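Local coordinates for NikO protein (Streptomyces tendae, PDB 4FQD) that transfers an enolpyruvyl group from phosphoenolpyruvate in a step essential for nikkomycin biosynthesis, at the interface of chains A and B. Numbering follows the deposited sequence. Chains: chain A/B, NikO protein.

The interface of chains A and B. Residues chain A 359, 361, 383-386, 388, 390; chain B 183-187.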
loop_
_atom_site.group_PDB
_atom_site.type_symbol
_atom_site.label_atom_id
_atom_site.label_comp_id
_atom_site.label_asym_id
_atom_site.label_seq_id
_atom_site.Cartn_x
_atom_site.Cartn_y
_atom_site.Cartn_z
ATOM N N TYR A 359 6.940 -5.217 0.523
ATOM C CA TYR A 359 5.764 -5.095 1.375
ATOM C C TYR A 359 4.489 -5.339 0.580
ATOM O O TYR A 359 4.206 -4.639 -0.392
ATOM C CB TYR A 359 5.720 -3.716 2.034
ATOM C CG TYR A 359 6.955 -3.382 2.838
ATOM C CD1 TYR A 359 8.052 -2.773 2.240
ATOM C CD2 TYR A 359 7.026 -3.675 4.193
ATOM C CE1 TYR A 359 9.184 -2.466 2.969
ATOM C CE2 TYR A 359 8.155 -3.372 4.932
ATOM C CZ TYR A 359 9.230 -2.767 4.314
ATOM O OH TYR A 359 10.356 -2.462 5.045
ATOM N N ARG A 361 0.331 -5.713 0.827
ATOM C CA ARG A 361 -0.882 -5.515 1.610
ATOM C C ARG A 361 -2.108 -6.063 0.891
ATOM O O ARG A 361 -2.345 -5.759 -0.278
ATOM C CB ARG A 361 -1.087 -4.033 1.925
ATOM C CG ARG A 361 -2.142 -3.780 2.987
ATOM C CD ARG A 361 -2.337 -2.297 3.221
ATOM N NE ARG A 361 -2.735 -2.013 4.595
ATOM C CZ ARG A 361 -1.891 -1.661 5.557
ATOM N NH1 ARG A 361 -0.598 -1.541 5.295
ATOM N NH2 ARG A 361 -2.338 -1.423 6.782
ATOM N N ALA A 383 7.269 -12.368 6.837
ATOM C CA ALA A 383 6.654 -11.893 8.069
ATOM C C ALA A 383 5.209 -11.506 7.781
ATOM O O ALA A 383 4.928 -10.818 6.799
ATOM C CB ALA A 383 7.425 -10.712 8.634
ATOM N N VAL A 384 4.295 -11.957 8.635
ATOM C CA VAL A 384 2.872 -11.714 8.430
ATOM C C VAL A 384 2.216 -11.064 9.645
ATOM O O VAL A 384 2.307 -11.579 10.761
ATOM C CB VAL A 384 2.118 -13.023 8.097
ATOM C CG1 VAL A 384 0.614 -12.790 8.086
ATOM C CG2 VAL A 384 2.586 -13.586 6.764
ATOM N N ASP A 385 1.561 -9.930 9.420
ATOM C CA ASP A 385 0.763 -9.282 10.453
ATOM C C ASP A 385 -0.559 -8.811 9.854
ATOM O O ASP A 385 -0.605 -7.803 9.145
ATOM C CB ASP A 385 1.519 -8.102 11.076
ATOM C CG ASP A 385 0.896 -7.631 12.383
ATOM O OD1 ASP A 385 -0.236 -8.058 12.696
ATOM O OD2 ASP A 385 1.536 -6.828 13.096
ATOM N N ASP A 386 -1.624 -9.556 10.138
ATOM C CA ASP A 386 -2.969 -9.230 9.667
ATOM C C ASP A 386 -3.057 -9.173 8.139
ATOM O O ASP A 386 -3.021 -10.206 7.469
ATOM C CB ASP A 386 -3.456 -7.916 10.292
ATOM C CG ASP A 386 -4.947 -7.702 10.120
ATOM O OD1 ASP A 386 -5.686 -8.705 10.020
ATOM O OD2 ASP A 386 -5.380 -6.530 10.088
ATOM N N VAL A 388 -0.934 -7.603 6.160
ATOM C CA VAL A 388 0.362 -7.271 5.580
ATOM C C VAL A 388 1.321 -8.455 5.544
ATOM O O VAL A 388 1.484 -9.169 6.531
ATOM C CB VAL A 388 1.025 -6.098 6.337
ATOM C CG1 VAL A 388 2.432 -5.837 5.810
ATOM C CG2 VAL A 388 0.166 -4.850 6.224
ATOM N N ARG A 390 5.395 -9.302 4.447
ATOM C CA ARG A 390 6.687 -8.728 4.097
ATOM C C ARG A 390 7.686 -9.820 3.732
ATOM O O ARG A 390 7.775 -10.842 4.409
ATOM C CB ARG A 390 7.232 -7.885 5.251
ATOM C CG ARG A 390 8.464 -7.068 4.897
ATOM C CD ARG A 390 9.538 -7.222 5.959
ATOM N NE ARG A 390 8.999 -7.067 7.307
ATOM C CZ ARG A 390 9.456 -7.714 8.374
ATOM N NH1 ARG A 390 10.463 -8.569 8.252
ATOM N NH2 ARG A 390 8.903 -7.512 9.561
ATOM N N ASN B 183 1.804 -2.368 13.001
ATOM C CA ASN B 183 1.904 -3.577 12.194
ATOM C C ASN B 183 3.344 -4.077 12.145
ATOM O O ASN B 183 4.227 -3.402 11.615
ATOM C CB ASN B 183 1.377 -3.331 10.781
ATOM C CG ASN B 183 1.202 -4.615 9.993
ATOM O OD1 ASN B 183 2.164 -5.164 9.456
ATOM N ND2 ASN B 183 -0.033 -5.099 9.918
ATOM N N LYS B 184 3.572 -5.262 12.700
ATOM C CA LYS B 184 4.921 -5.800 12.843
ATOM C C LYS B 184 5.536 -6.276 11.529
ATOM O O LYS B 184 6.756 -6.257 11.365
ATOM C CB LYS B 184 4.933 -6.913 13.891
ATOM C CG LYS B 184 4.734 -6.390 15.304
ATOM C CD LYS B 184 4.182 -7.446 16.238
ATOM C CE LYS B 184 4.085 -6.910 17.658
ATOM N NZ LYS B 184 3.440 -5.568 17.702
ATOM N N ALA B 185 4.693 -6.700 10.593
ATOM C CA ALA B 185 5.171 -7.102 9.277
ATOM C C ALA B 185 5.608 -5.877 8.486
ATOM O O ALA B 185 6.660 -5.877 7.847
ATOM C CB ALA B 185 4.095 -7.867 8.525
ATOM N N LEU B 186 4.793 -4.827 8.543
ATOM C CA LEU B 186 5.088 -3.590 7.833
ATOM C C LEU B 186 6.160 -2.794 8.568
ATOM O O LEU B 186 6.814 -1.931 7.981
ATOM C CB LEU B 186 3.823 -2.744 7.685
ATOM C CG LEU B 186 3.857 -1.676 6.590
ATOM C CD1 LEU B 186 3.847 -2.325 5.213
ATOM C CD2 LEU B 186 2.700 -0.701 6.739
ATOM N N MET B 187 6.331 -3.103 9.852
ATOM C CA MET B 187 7.283 -2.412 10.717
ATOM C C MET B 187 7.003 -0.914 10.742
ATOM O O MET B 187 7.893 -0.100 10.492
ATOM C CB MET B 187 8.725 -2.687 10.278
ATOM C CG MET B 187 9.004 -4.150 9.966
ATOM S SD MET B 187 10.700 -4.464 9.441
ATOM C CE MET B 187 11.537 -4.546 11.018
#
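A capped turn of loop laid against strands of a neighbouring subunit is well illustrated by NikO, an EPSP synthase-family enolpyruvyl transferase of the MurA subfamily. Loop 183-187 of chain B meets strands 356-362, 382-385 and 388-393 of chain A; the twofold axis repeats the patch, although the structure alone does not show that this dimer is the biological one.

Hydrogen bonds hold the start and the middle of the turn. B:Asn183, its CG anti to the backbone N (chi1 -169°), caps the turn internally: its amide OD1 accepts B:Leu186 N at 2.8 Å, in the carbonyl plane. Its ND2 reaches across to the backbone O of A:Asp385 at 2.9 Å, approaching from above that carbonyl plane. The A:Asp385 carboxylate stacks on this amide, the planes 29° apart and the side chains running in opposite directions, while OD2 uses its anti lone pair to take B:Lys184 N at 2.6 Å. An alanine at B:Asn183 would lose both amide bonds and would probably loosen the turn as well as its hold on A:Asp385. At the middle of the turn, bends at chi2 and chi3 bring A:Arg390 NE to B:Ala185 O at 2.7 Å, with the oxygen close to the guanidinium plane; NH2 adds weak bonds to this oxygen and to B:Lys184 O.

Apolar and face contacts complete the fit. B:Met187 SD lies over one face of the A:Arg390 guanidinium, toward its rim and 3.6 Å from CZ, and A:Ala383 CB of its own chain lies over the opposite face, also toward the rim, so the group is flanked on both sides. The methyl of B:Ala185 packs 3.6 Å from A:Asp385 CB. B:Leu186 crosses A:Tyr359 at about a right angle, CD1 touching ring atom CD2 at 3.6 Å and also meeting A:Val388 CG1, while its other methyl, CD2, abuts the guanidinium edge of A:Arg361.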